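Local structure of Cfl (Pectobacterium brasiliense, 7A9J) at residues A[328-333]-A[347-352]; A[277-282]-A[305-310]. The protein probably activates carboxylic acids such as coronafacic acid with ATP, as a ligase of the AMP-binding enzyme family used in amide synthesis. The protein carries 1 engineered substitution. All coordinates share one frame; numbering follows the deposited sequence.

Contact 1 (A[328-333]-A[347-352]); sequences SHLQSS and HDIYAI. With R4Z (6-ethyl-1-oxidanylidene-indene-4-carboxylic acid), chain B.
Leu330 and Ile349 meet through one backbone hydrogen bond, Ile349 N to Leu330 O at 3.1 Å. The N-H points at the oxygen with an angle of 156°. The touching parts of the two segments run 119° apart, so they do not pair as strands. Residues 331-333 belong to strand 331-335, while 349-351 form a short 3-10 turn. A water donates to Leu330 O and to Asp348 OD2 and accepts from Tyr350 N. Leu330 O is thus gripped twice, and the 3-10 segment is tied to the backbone at Leu330.

The Ile349 side chain carries the apolar part. Its CG1 stands anti to its own carbonyl carbon (chi1 -58°), and the extended chain sends CD1 against the strand. CD1 lies 3.4 Å from Ser332 CB, a tight fit, and 4.0 Å from Leu330 CG. The side chains of Leu330 and Ile349 run alongside each other in the same direction. Helix 316-326 packs on both.

In the AMP-binding fold this strand sits between strands 306-311 and 342-346. Strands 331-335 and 342-346 form an antiparallel hairpin, and 347-352 belongs to the loop that follows it. Ser333, further along the strand, donates OG to the ketone O01 of R4Z at 2.7 Å.

At the outer end, a second water bridges His329 ND1 and Asp348 OD2. The carboxylate might favour a protonated ring. Gln331 lays its CG and amide beside His347 O, while its OE1 bonds to the hydroxyl of Tyr345.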
# COMPACT_ATOMS: atom_id res chain seq x y z
N SER A 328 0.19 8.90 -18.87
CA SER A 328 1.22 8.43 -17.96
C SER A 328 1.10 6.91 -17.90
O SER A 328 0.00 6.36 -18.10
CB SER A 328 1.05 9.06 -16.56
OG SER A 328 2.03 8.67 -15.58
N HIS A 329 2.21 6.24 -17.61
CA HIS A 329 2.31 4.78 -17.77
C HIS A 329 2.33 4.19 -16.38
O HIS A 329 3.38 4.19 -15.71
CB HIS A 329 3.56 4.42 -18.55
CG HIS A 329 3.66 5.15 -19.87
ND1 HIS A 329 3.26 4.57 -21.05
CD2 HIS A 329 4.06 6.41 -20.17
CE1 HIS A 329 3.45 5.44 -22.04
NE2 HIS A 329 3.94 6.56 -21.53
N LEU A 330 1.16 3.78 -15.89
CA LEU A 330 1.03 3.34 -14.51
C LEU A 330 1.89 2.11 -14.23
O LEU A 330 2.07 1.23 -15.08
CB LEU A 330 -0.44 3.01 -14.19
CG LEU A 330 -0.77 2.79 -12.70
CD1 LEU A 330 -0.64 4.10 -11.87
CD2 LEU A 330 -2.25 2.29 -12.66
N GLN A 331 2.40 2.05 -13.00
CA GLN A 331 3.17 0.93 -12.52
C GLN A 331 2.38 0.33 -11.37
O GLN A 331 1.51 0.98 -10.80
CB GLN A 331 4.57 1.38 -12.05
CG GLN A 331 5.28 2.12 -13.19
CD GLN A 331 6.76 2.40 -12.89
OE1 GLN A 331 7.22 2.13 -11.80
NE2 GLN A 331 7.49 2.84 -13.89
N SER A 332 2.77 -0.86 -10.95
CA SER A 332 2.14 -1.38 -9.75
C SER A 332 3.15 -2.11 -8.89
O SER A 332 4.18 -2.59 -9.36
CB SER A 332 0.93 -2.34 -10.07
OG SER A 332 1.36 -3.43 -10.88
N SER A 333 2.80 -2.21 -7.61
CA SER A 333 3.61 -2.91 -6.65
C SER A 333 2.70 -3.85 -5.89
O SER A 333 1.54 -3.52 -5.62
CB SER A 333 4.32 -1.85 -5.71
OG SER A 333 5.18 -2.52 -4.80
N HIS A 347 6.63 -2.70 -13.85
CA HIS A 347 7.13 -1.38 -14.21
C HIS A 347 6.41 -0.80 -15.42
O HIS A 347 6.68 0.32 -15.80
CB HIS A 347 8.64 -1.48 -14.48
CG HIS A 347 8.96 -2.43 -15.56
ND1 HIS A 347 9.11 -3.78 -15.32
CD2 HIS A 347 9.12 -2.26 -16.89
CE1 HIS A 347 9.38 -4.40 -16.47
NE2 HIS A 347 9.38 -3.51 -17.44
N ASP A 348 5.42 -1.50 -16.03
CA ASP A 348 4.68 -0.88 -17.13
C ASP A 348 3.37 -1.66 -17.41
O ASP A 348 3.28 -2.43 -18.34
CB ASP A 348 5.57 -0.85 -18.38
CG ASP A 348 5.02 -0.01 -19.51
OD1 ASP A 348 5.77 0.08 -20.51
OD2 ASP A 348 3.86 0.49 -19.49
N ILE A 349 2.36 -1.45 -16.57
CA ILE A 349 1.15 -2.29 -16.63
C ILE A 349 0.51 -2.23 -17.99
O ILE A 349 0.05 -3.24 -18.54
CB ILE A 349 0.16 -1.82 -15.56
CG1 ILE A 349 0.81 -1.88 -14.18
CG2 ILE A 349 -1.07 -2.79 -15.64
CD1 ILE A 349 -0.08 -1.13 -13.13
N TYR A 350 0.41 -1.02 -18.54
CA TYR A 350 -0.39 -0.82 -19.72
C TYR A 350 0.24 -1.49 -20.94
O TYR A 350 -0.45 -1.78 -21.92
CB TYR A 350 -0.59 0.67 -19.92
CG TYR A 350 -1.50 1.02 -21.04
CD1 TYR A 350 -2.79 0.45 -21.17
CD2 TYR A 350 -1.09 1.91 -22.01
CE1 TYR A 350 -3.60 0.78 -22.21
CE2 TYR A 350 -1.92 2.25 -23.07
CZ TYR A 350 -3.18 1.69 -23.16
OH TYR A 350 -4.00 2.00 -24.21
N ALA A 351 1.56 -1.75 -20.88
CA ALA A 351 2.23 -2.41 -22.00
C ALA A 351 1.73 -3.86 -22.23
O ALA A 351 1.92 -4.44 -23.31
CB ALA A 351 3.74 -2.44 -21.74
N ILE A 352 1.18 -4.45 -21.18
CA ILE A 352 0.70 -5.85 -21.26
C ILE A 352 -0.82 -5.81 -21.37
O ILE A 352 -1.48 -5.28 -20.47
CB ILE A 352 1.11 -6.62 -19.99
CG1 ILE A 352 2.63 -6.45 -19.69
CG2 ILE A 352 0.72 -8.09 -20.16
CD1 ILE A 352 3.45 -6.86 -20.82
C13 R4Z B . 4.51 -4.37 2.95
C15 R4Z B . 3.95 -3.78 0.55
C02 R4Z B . 3.24 -3.04 -1.84
C03 R4Z B . 2.17 -2.44 -2.50
C04 R4Z B . 1.08 -2.29 -1.43
C05 R4Z B . 3.11 -3.26 -0.43
C06 R4Z B . 1.82 -2.80 -0.08
C07 R4Z B . 1.43 -2.87 1.25
C08 R4Z B . 0.03 -2.38 1.65
C11 R4Z B . 2.29 -3.36 2.23
C12 R4Z B . 3.57 -3.83 1.89
C14 R4Z B . 5.17 -3.21 3.75
O01 R4Z B . 4.23 -3.36 -2.44
O09 R4Z B . -0.19 -2.18 2.88
O10 R4Z B . -0.90 -2.18 0.80
O HOH W 1 3.02 1.69 -21.51
O HOH W 2 1.83 1.39 -17.82

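Contact 2 (A[277-282]-A[305-310]); sequences AWIAGT and TVCVAG. With R4Z (6-ethyl-1-oxidanylidene-indene-4-carboxylic acid), chain B.
Trp278 sets its indole against two valines of the neighbouring strand. CD1 rests on Val306 CG1 at 3.6 Å, and CZ2 of the six-membered ring meets Val308 CG2, also at 3.6 Å. CG is anti to the backbone N (chi1 -174°), and the indole reaches across to the next strand. Both methyl groups approach the ring obliquely. The two valines are bumps two residues apart, and the long flat indole spans them. Ala280, on the same face, is small; Trp241 and Ile245 of helix 240-251 fill in over it.

The other face is built from Ile279, Cys307 and Ala309. Ile279 reaches back toward Thr305, with CG1 3.8 Å from Thr305 CG2. Cys307 SG sits 4.2 Å from Ile279 CB. Phe286 of helix 283-294 packs against Ile279, Cys307 and Ala309. The two strands and this helix form a beta-alpha-beta unit of the AMP-binding fold.

The strands run parallel, 13° apart, and pair in register from Trp278 with Val306 to Gly281 with Ala309. Five backbone hydrogen bonds join the segments. They run from Val306 N to Ala277 O, nearly straight at 179°, to Gly310 N on Gly281 O at 2.8 Å. At that end Gly310 C lies 3.5 Å from R4Z C04. Gly310 is a pocket residue and meets the ligand with bare backbone. Thr282, just beyond the strand, caps the N-terminus of helix 283-294.

The backbone groups bond across the pair and to the strands flanking it, while the side chains on both faces offer almost purely apolar surface. The chemistry implies a buried, apolar layer of the sheet whose Gly310 end borders the ligand.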
# COMPACT_ATOMS: atom_id res chain seq x y z
N ALA A 277 7.88 13.93 -8.61
CA ALA A 277 8.38 13.13 -9.72
C ALA A 277 7.83 11.72 -9.69
O ALA A 277 7.88 11.02 -10.72
CB ALA A 277 9.91 13.03 -9.69
N TRP A 278 7.32 11.28 -8.54
CA TRP A 278 6.95 9.89 -8.33
C TRP A 278 5.85 9.88 -7.29
O TRP A 278 5.96 10.59 -6.28
CB TRP A 278 8.17 9.11 -7.86
CG TRP A 278 7.99 7.60 -7.73
CD1 TRP A 278 8.38 6.66 -8.64
CD2 TRP A 278 7.56 6.90 -6.58
NE1 TRP A 278 8.18 5.41 -8.12
CE2 TRP A 278 7.65 5.53 -6.86
CE3 TRP A 278 7.05 7.32 -5.32
CZ2 TRP A 278 7.30 4.54 -5.95
CZ3 TRP A 278 6.67 6.33 -4.40
CH2 TRP A 278 6.82 4.95 -4.71
N ILE A 279 4.77 9.11 -7.54
CA ILE A 279 3.62 9.11 -6.65
C ILE A 279 3.25 7.64 -6.42
O ILE A 279 2.89 6.93 -7.38
CB ILE A 279 2.41 9.82 -7.27
CG1 ILE A 279 2.79 11.26 -7.68
CG2 ILE A 279 1.24 9.79 -6.30
CD1 ILE A 279 1.62 11.97 -8.39
N ALA A 280 3.24 7.23 -5.16
CA ALA A 280 2.63 5.95 -4.79
C ALA A 280 1.23 6.17 -4.24
O ALA A 280 0.94 7.18 -3.61
CB ALA A 280 3.51 5.22 -3.75
N GLY A 281 0.33 5.20 -4.48
CA GLY A 281 -1.01 5.36 -3.93
C GLY A 281 -1.76 4.04 -4.07
O GLY A 281 -1.27 3.09 -4.68
N THR A 282 -2.90 3.97 -3.40
CA THR A 282 -3.85 2.86 -3.71
C THR A 282 -4.47 3.02 -5.08
O THR A 282 -4.49 4.10 -5.66
CB THR A 282 -4.97 2.81 -2.69
OG1 THR A 282 -5.82 3.96 -2.86
CG2 THR A 282 -4.39 2.70 -1.27
N THR A 305 5.33 12.01 -14.85
CA THR A 305 5.32 11.54 -13.47
C THR A 305 5.17 10.03 -13.43
O THR A 305 4.36 9.45 -14.17
CB THR A 305 4.17 12.19 -12.70
OG1 THR A 305 4.24 13.62 -12.86
CG2 THR A 305 4.24 11.81 -11.17
N VAL A 306 5.94 9.39 -12.57
CA VAL A 306 5.90 7.93 -12.45
C VAL A 306 4.95 7.62 -11.32
O VAL A 306 5.18 8.04 -10.19
CB VAL A 306 7.30 7.34 -12.17
CG1 VAL A 306 7.20 5.81 -11.90
CG2 VAL A 306 8.20 7.57 -13.37
N CYS A 307 3.87 6.91 -11.61
CA CYS A 307 2.85 6.59 -10.60
C CYS A 307 2.81 5.09 -10.34
O CYS A 307 2.83 4.30 -11.29
CB CYS A 307 1.46 7.06 -11.07
SG CYS A 307 1.48 8.90 -11.23
N VAL A 308 2.73 4.70 -9.07
CA VAL A 308 2.82 3.30 -8.65
C VAL A 308 1.58 2.99 -7.82
O VAL A 308 1.45 3.48 -6.69
CB VAL A 308 4.10 3.00 -7.86
CG1 VAL A 308 4.08 1.52 -7.42
CG2 VAL A 308 5.38 3.32 -8.69
N ALA A 309 0.72 2.10 -8.33
CA ALA A 309 -0.49 1.69 -7.62
C ALA A 309 -0.13 0.47 -6.78
O ALA A 309 0.37 -0.53 -7.31
CB ALA A 309 -1.62 1.31 -8.62
N GLY A 310 -0.47 0.49 -5.51
CA GLY A 310 0.02 -0.54 -4.60
C GLY A 310 -1.10 -1.35 -4.00
O GLY A 310 -2.08 -0.78 -3.55
C13 R4Z B . 4.51 -4.37 2.95
C15 R4Z B . 3.95 -3.78 0.55
C02 R4Z B . 3.24 -3.04 -1.84
C03 R4Z B . 2.17 -2.44 -2.50
C04 R4Z B . 1.08 -2.29 -1.43
C05 R4Z B . 3.11 -3.26 -0.43
C06 R4Z B . 1.82 -2.80 -0.08
C07 R4Z B . 1.43 -2.87 1.25
C08 R4Z B . 0.03 -2.38 1.65
C11 R4Z B . 2.29 -3.36 2.23
C12 R4Z B . 3.57 -3.83 1.89
C14 R4Z B . 5.17 -3.21 3.75
O01 R4Z B . 4.23 -3.36 -2.44
O09 R4Z B . -0.19 -2.18 2.88
O10 R4Z B . -0.90 -2.18 0.80

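In the fold
Contacts 1 and 2 lie about 10 Å apart, centre to centre, and strands 306-311 and 331-335 are neighbours in the same beta-sheet. Probable backbone hydrogen bonds join them, Gln331 N to Cys307 O at 2.9 Å and Gln331 O to Ala309 N at 2.8 Å. Contact 2 is core: a regular parallel pair with apolar faces. Contact 1 is only partly buried. There a strand and the residues leading into it meet a loop, and waters and polar side chains join the backbone bonds. Both reach R4Z, contact 2 through Gly310 backbone and contact 1 through the Ser333 hydroxyl.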